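Glutathione S-transferase enzyme with thioredoxin-like domain (Xenorhabdus nematophila, PDB 4L8E) probably acts as a glutathione transferase, binding glutathione between its thioredoxin-like and helical domains. Local coordinates at residues T36-K41 with Y194-C199. Residues are numbered along the deposited sequence; the frame is centred on the assembly and turned at random.
Sequences TPNGYK and YPWAKC. With GSH (glutathione), chain D; GSH (glutathione), chain B; GSH (glutathione), chain C.
With CG of N38 and of W196 each set anti to its own carbonyl carbon (chi1 -63° and -82°), the amide and the indole swing toward one another across the cleft of the glutathione transferase fold, where the first helix of the thioredoxin-like domain, 37-49, meets helix 188-197 of the helical domain. Indole NE1 of W196 gives a nearly straight hydrogen bond to N38 OD1, 3.0 Å long; OD1 lies close to the ring plane, whereas NE1 stands above the carbonyl plane of the amide. From the other face of that plane comes NZ of K41, 2.9 Å from N38 OD1, so two donors grip one oxygen and fix the rotation of the amide. The extended K41 chain brings its CE to the indole edge, and its ammonium also bonds S99 and Q131. Asparagine suits this place because it accepts and donates at once: its ND2 hydrogen-bonds O31 of the chain B glutathione, 2.8 Å away.

P37, in the first turn of its helix, where its missing N-H costs nothing, lays CB over the indole five-membered ring in a CH-pi contact, 3.6 Å from the centroid; tryptophan offers both this flat face and the edge N-H for N38. Proline, lacking an N-H, also suits the kink of helix 188-197 at P195, whose CB packs 3.2 Å from P37 O and against Y40 CB. Y230 of helix 224-230 stacks on Y40 and also touches P195. T36 is the N-cap, and its short hydroxyl side chain can turn back to the helix: T36 OG1 accepts from G39 N at 3.3 Å. The same OG1 lies 3.2 Å from SG2 of the chain C glutathione.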
ATOM      1  N   THR A  36      -8.804  11.940  10.532  1.00 15.25           N
ATOM      2  CA  THR A  36      -7.867  10.888  10.895  1.00 15.27           C
ATOM      3  C   THR A  36      -6.678  11.014   9.946  1.00 15.97           C
ATOM      4  O   THR A  36      -6.765  11.683   8.941  1.00 14.50           O
ATOM      5  CB  THR A  36      -8.488   9.530  10.609  1.00 17.46           C
ATOM      6  OG1 THR A  36      -8.747   9.424   9.209  1.00 22.41           O
ATOM      7  CG2 THR A  36      -9.769   9.317  11.378  1.00 19.98           C
ATOM      8  N   PRO A  37      -5.566  10.335  10.246  1.00 14.99           N
ATOM      9  CA  PRO A  37      -4.413  10.480   9.335  1.00 15.95           C
ATOM     10  C   PRO A  37      -4.724  10.245   7.852  1.00 16.38           C
ATOM     11  O   PRO A  37      -4.258  11.005   6.991  1.00 14.89           O
ATOM     12  CB  PRO A  37      -3.435   9.428   9.897  1.00 15.78           C
ATOM     13  CG  PRO A  37      -3.735   9.489  11.392  1.00 18.51           C
ATOM     14  CD  PRO A  37      -5.236   9.502  11.408  1.00 17.33           C
ATOM     15  N   ASN A  38      -5.507   9.216   7.540  1.00 14.84           N
ATOM     16  CA  ASN A  38      -5.805   8.894   6.163  1.00 12.07           C
ATOM     17  C   ASN A  38      -6.758   9.890   5.511  1.00 14.02           C
ATOM     18  O   ASN A  38      -6.658  10.128   4.321  1.00 14.18           O
ATOM     19  CB  ASN A  38      -6.278   7.469   6.053  1.00 13.64           C
ATOM     20  CG  ASN A  38      -5.195   6.500   6.475  1.00 14.82           C
ATOM     21  OD1 ASN A  38      -4.027   6.632   6.058  1.00 14.85           O
ATOM     22  ND2 ASN A  38      -5.552   5.555   7.303  1.00 13.85           N
ATOM     23  N   GLY A  39      -7.671  10.467   6.294  1.00 13.44           N
ATOM     24  CA  GLY A  39      -8.518  11.525   5.788  1.00 14.36           C
ATOM     25  C   GLY A  39      -7.740  12.791   5.467  1.00 13.68           C
ATOM     26  O   GLY A  39      -7.967  13.447   4.436  1.00 14.60           O
ATOM     27  N   TYR A  40      -6.800  13.144   6.336  1.00 13.68           N
ATOM     28  CA  TYR A  40      -6.022  14.372   6.161  1.00 13.10           C
ATOM     29  C   TYR A  40      -5.108  14.295   4.942  1.00 14.90           C
ATOM     30  O   TYR A  40      -4.800  15.309   4.332  1.00 14.02           O
ATOM     31  CB  TYR A  40      -5.172  14.682   7.383  1.00 14.13           C
ATOM     32  CG  TYR A  40      -5.951  15.269   8.535  1.00 15.77           C
ATOM     33  CD1 TYR A  40      -6.581  16.506   8.421  1.00 15.88           C
ATOM     34  CD2 TYR A  40      -6.045  14.597   9.730  1.00 17.81           C
ATOM     35  CE1 TYR A  40      -7.288  17.028   9.495  1.00 19.92           C
ATOM     36  CE2 TYR A  40      -6.761  15.106  10.785  1.00 19.62           C
ATOM     37  CZ  TYR A  40      -7.365  16.318  10.665  1.00 18.77           C
ATOM     38  OH  TYR A  40      -8.064  16.800  11.757  1.00 23.97           O
ATOM     39  N   LYS A  41      -4.691  13.095   4.551  1.00 13.67           N
ATOM     40  CA  LYS A  41      -3.898  12.989   3.331  1.00 12.42           C
ATOM     41  C   LYS A  41      -4.612  13.667   2.172  1.00 12.80           C
ATOM     42  O   LYS A  41      -3.989  14.337   1.354  1.00 14.46           O
ATOM     43  CB  LYS A  41      -3.649  11.535   2.933  1.00 12.32           C
ATOM     44  CG  LYS A  41      -2.829  10.717   3.900  1.00 12.75           C
ATOM     45  CD  LYS A  41      -2.792   9.282   3.394  1.00 11.77           C
ATOM     46  CE  LYS A  41      -2.065   8.336   4.325  1.00 12.54           C
ATOM     47  NZ  LYS A  41      -2.172   6.913   3.824  1.00 14.13           N
ATOM     48  N   TYR A 194       3.037  12.533   6.005  1.00 14.40           N
ATOM     49  CA  TYR A 194       2.926  13.553   7.033  1.00 13.85           C
ATOM     50  C   TYR A 194       1.859  13.314   8.112  1.00 12.51           C
ATOM     51  O   TYR A 194       2.127  13.465   9.286  1.00 15.55           O
ATOM     52  CB  TYR A 194       2.781  14.959   6.419  1.00 14.92           C
ATOM     53  CG  TYR A 194       2.607  16.042   7.440  1.00 15.22           C
ATOM     54  CD1 TYR A 194       3.705  16.621   8.077  1.00 15.44           C
ATOM     55  CD2 TYR A 194       1.351  16.481   7.801  1.00 14.95           C
ATOM     56  CE1 TYR A 194       3.564  17.612   9.021  1.00 17.76           C
ATOM     57  CE2 TYR A 194       1.196  17.481   8.760  1.00 17.64           C
ATOM     58  CZ  TYR A 194       2.296  18.042   9.360  1.00 19.94           C
ATOM     59  OH  TYR A 194       2.116  19.030  10.286  1.00 23.13           O
ATOM     60  N   PRO A 195       0.625  12.970   7.723  1.00 14.50           N
ATOM     61  CA  PRO A 195      -0.401  12.853   8.765  1.00 15.35           C
ATOM     62  C   PRO A 195      -0.122  11.739   9.761  1.00 15.43           C
ATOM     63  O   PRO A 195      -0.610  11.835  10.902  1.00 16.10           O
ATOM     64  CB  PRO A 195      -1.674  12.564   7.956  1.00 18.44           C
ATOM     65  CG  PRO A 195      -1.385  13.149   6.601  1.00 14.87           C
ATOM     66  CD  PRO A 195       0.059  12.869   6.374  1.00 15.34           C
ATOM     67  N   TRP A 196       0.658  10.750   9.352  1.00 17.36           N
ATOM     68  CA  TRP A 196       1.077   9.670  10.235  1.00 14.10           C
ATOM     69  C   TRP A 196       2.277  10.068  11.086  1.00 15.89           C
ATOM     70  O   TRP A 196       2.293   9.847  12.289  1.00 17.51           O
ATOM     71  CB  TRP A 196       1.377   8.408   9.418  1.00 12.37           C
ATOM     72  CG  TRP A 196       0.114   7.649   9.091  1.00 14.36           C
ATOM     73  CD1 TRP A 196      -0.607   7.683   7.915  1.00 13.79           C
ATOM     74  CD2 TRP A 196      -0.614   6.802   9.980  1.00 13.61           C
ATOM     75  NE1 TRP A 196      -1.722   6.882   8.031  1.00 13.76           N
ATOM     76  CE2 TRP A 196      -1.746   6.331   9.282  1.00 13.62           C
ATOM     77  CE3 TRP A 196      -0.419   6.393  11.305  1.00 14.13           C
ATOM     78  CZ2 TRP A 196      -2.672   5.482   9.868  1.00 15.63           C
ATOM     79  CZ3 TRP A 196      -1.333   5.571  11.873  1.00 14.45           C
ATOM     80  CH2 TRP A 196      -2.440   5.091  11.152  1.00 17.88           C
ATOM     81  N   ALA A 197       3.271  10.689  10.460  1.00 17.02           N
ATOM     82  CA  ALA A 197       4.452  11.144  11.204  1.00 17.93           C
ATOM     83  C   ALA A 197       4.118  12.230  12.234  1.00 18.27           C
ATOM     84  O   ALA A 197       4.780  12.312  13.268  1.00 19.92           O
ATOM     85  CB  ALA A 197       5.513  11.630  10.247  1.00 15.92           C
ATOM     86  N   LYS A 198       3.095  13.052  11.952  1.00 16.34           N
ATOM     87  CA  LYS A 198       2.620  14.105  12.844  1.00 20.84           C
ATOM     88  C   LYS A 198       2.148  13.527  14.166  1.00 19.15           C
ATOM     89  O   LYS A 198       2.106  14.221  15.200  1.00 23.59           O
ATOM     90  CB  LYS A 198       1.475  14.905  12.157  1.00 19.09           C
ATOM     91  CG  LYS A 198       0.473  15.584  13.079  1.00 42.96           C
ATOM     92  CD  LYS A 198      -0.239  16.744  12.390  1.00 37.28           C
ATOM     93  CE  LYS A 198      -1.152  17.512  13.353  1.00 45.35           C
ATOM     94  NZ  LYS A 198      -2.090  16.596  14.082  1.00 61.88           N
ATOM     95  N   CYS A 199       1.810  12.245  14.140  1.00 19.28           N
ATOM     96  CA  CYS A 199       1.285  11.551  15.295  1.00 19.36           C
ATOM     97  C   CYS A 199       2.353  10.803  16.093  1.00 20.23           C
ATOM     98  O   CYS A 199       2.018   9.970  16.931  1.00 22.31           O
ATOM     99  CB  CYS A 199       0.183  10.582  14.876  1.00 23.82           C
ATOM    100  SG  CYS A 199      -1.316  11.404  14.239  1.00 26.30           S
TER
HETATM  101  CG1 GSH D 303      -6.788  13.638  14.174  1.00 42.21           C
HETATM  102  CD1 GSH D 303      -5.643  12.640  14.031  1.00 44.20           C
HETATM  103  OE1 GSH D 303      -4.880  12.708  13.069  1.00 28.04           O
HETATM  104  N2  GSH D 303      -5.504  11.625  15.093  1.00 47.36           N
HETATM  105  CA2 GSH D 303      -4.493  10.611  15.106  1.00 41.15           C
HETATM  106  C2  GSH D 303      -5.178   9.260  15.021  1.00 45.58           C
HETATM  107  O2  GSH D 303      -4.510   8.229  15.186  1.00 53.94           O
HETATM  108  CB2 GSH D 303      -3.642  10.685  16.341  1.00 45.20           C
HETATM  109  SG2 GSH D 303      -2.438  11.986  16.158  1.00 49.81           S
HETATM  110  N3  GSH D 303      -6.614   9.150  14.736  1.00 43.74           N
HETATM  111  CA3 GSH D 303      -7.237   7.833  14.625  1.00 55.11           C
HETATM  112  C3  GSH D 303      -7.356   7.079  15.913  1.00 62.61           C
HETATM  113  O31 GSH D 303      -7.594   5.842  15.871  1.00 59.17           O
HETATM  114  O32 GSH D 303      -7.234   7.655  17.025  1.00 69.76           O
HETATM  115  N1  GSH B 301     -10.819  -1.298  12.671  1.00 25.27           N
HETATM  116  CA1 GSH B 301      -9.687  -0.473  12.868  1.00 27.91           C
HETATM  117  C1  GSH B 301      -8.763  -1.136  13.851  1.00 43.39           C
HETATM  118  O11 GSH B 301      -9.223  -1.956  14.706  1.00 37.00           O
HETATM  119  O12 GSH B 301      -7.522  -0.858  13.835  1.00 37.30           O
HETATM  120  CB1 GSH B 301     -10.132   0.829  13.412  1.00 23.03           C
HETATM  121  CG1 GSH B 301      -8.989   1.789  13.676  1.00 23.10           C
HETATM  122  CD1 GSH B 301      -8.478   2.419  12.397  1.00 21.86           C
HETATM  123  OE1 GSH B 301      -9.185   2.507  11.417  1.00 22.69           O
HETATM  124  N2  GSH B 301      -7.110   2.899  12.379  1.00 21.84           N
HETATM  125  CA2 GSH B 301      -6.561   3.509  11.214  1.00 18.94           C
HETATM  126  C2  GSH B 301      -5.399   2.645  10.747  1.00 17.37           C
HETATM  127  O2  GSH B 301      -4.666   2.012  11.522  1.00 19.79           O
HETATM  128  CB2 GSH B 301      -6.057   4.877  11.492  1.00 22.49           C
HETATM  129  SG2 GSH B 301      -7.414   5.994  11.875  1.00 30.91           S
HETATM  130  N3  GSH B 301      -5.153   2.531   9.351  1.00 17.63           N
HETATM  131  CA3 GSH B 301      -4.054   1.704   8.916  1.00 17.61           C
HETATM  132  C3  GSH B 301      -3.538   2.214   7.631  1.00 18.65           C
HETATM  133  O31 GSH B 301      -3.646   3.437   7.359  1.00 17.29           O
HETATM  134  O32 GSH B 301      -3.001   1.397   6.829  1.00 17.48           O
HETATM  135  N1  GSH C 302      -5.276   1.646   3.433  1.00 12.16           N
HETATM  136  CA1 GSH C 302      -6.374   2.571   3.694  1.00 12.37           C
HETATM  137  C1  GSH C 302      -6.095   3.891   3.028  1.00 13.97           C
HETATM  138  O11 GSH C 302      -7.055   4.627   2.628  1.00 13.00           O
HETATM  139  O12 GSH C 302      -4.891   4.278   2.824  1.00 15.91           O
HETATM  140  CB1 GSH C 302      -6.568   2.744   5.175  1.00 13.36           C
HETATM  141  CG1 GSH C 302      -7.796   3.573   5.514  1.00 12.94           C
HETATM  142  CD1 GSH C 302      -8.136   3.488   6.987  1.00 14.70           C
HETATM  143  OE1 GSH C 302      -7.511   2.806   7.784  1.00 14.05           O
HETATM  144  N2  GSH C 302      -9.281   4.230   7.397  1.00 14.41           N
HETATM  145  CA2 GSH C 302      -9.740   4.259   8.735  1.00 14.75           C
HETATM  146  C2  GSH C 302     -11.175   3.797   8.722  1.00 16.36           C
HETATM  147  O2  GSH C 302     -12.038   4.201   7.911  1.00 15.09           O
HETATM  148  CB2 GSH C 302      -9.711   5.625   9.337  1.00 13.62           C
HETATM  149  SG2 GSH C 302      -8.079   6.312   9.266  1.00 20.44           S
HETATM  150  N3  GSH C 302     -11.535   2.809   9.684  1.00 16.55           N
HETATM  151  CA3 GSH C 302     -12.909   2.348   9.709  1.00 16.24           C
HETATM  152  C3  GSH C 302     -12.967   0.914  10.095  1.00 24.09           C
HETATM  153  O31 GSH C 302     -14.092   0.442  10.385  1.00 21.11           O
HETATM  154  O32 GSH C 302     -11.915   0.206  10.112  1.00 21.09           O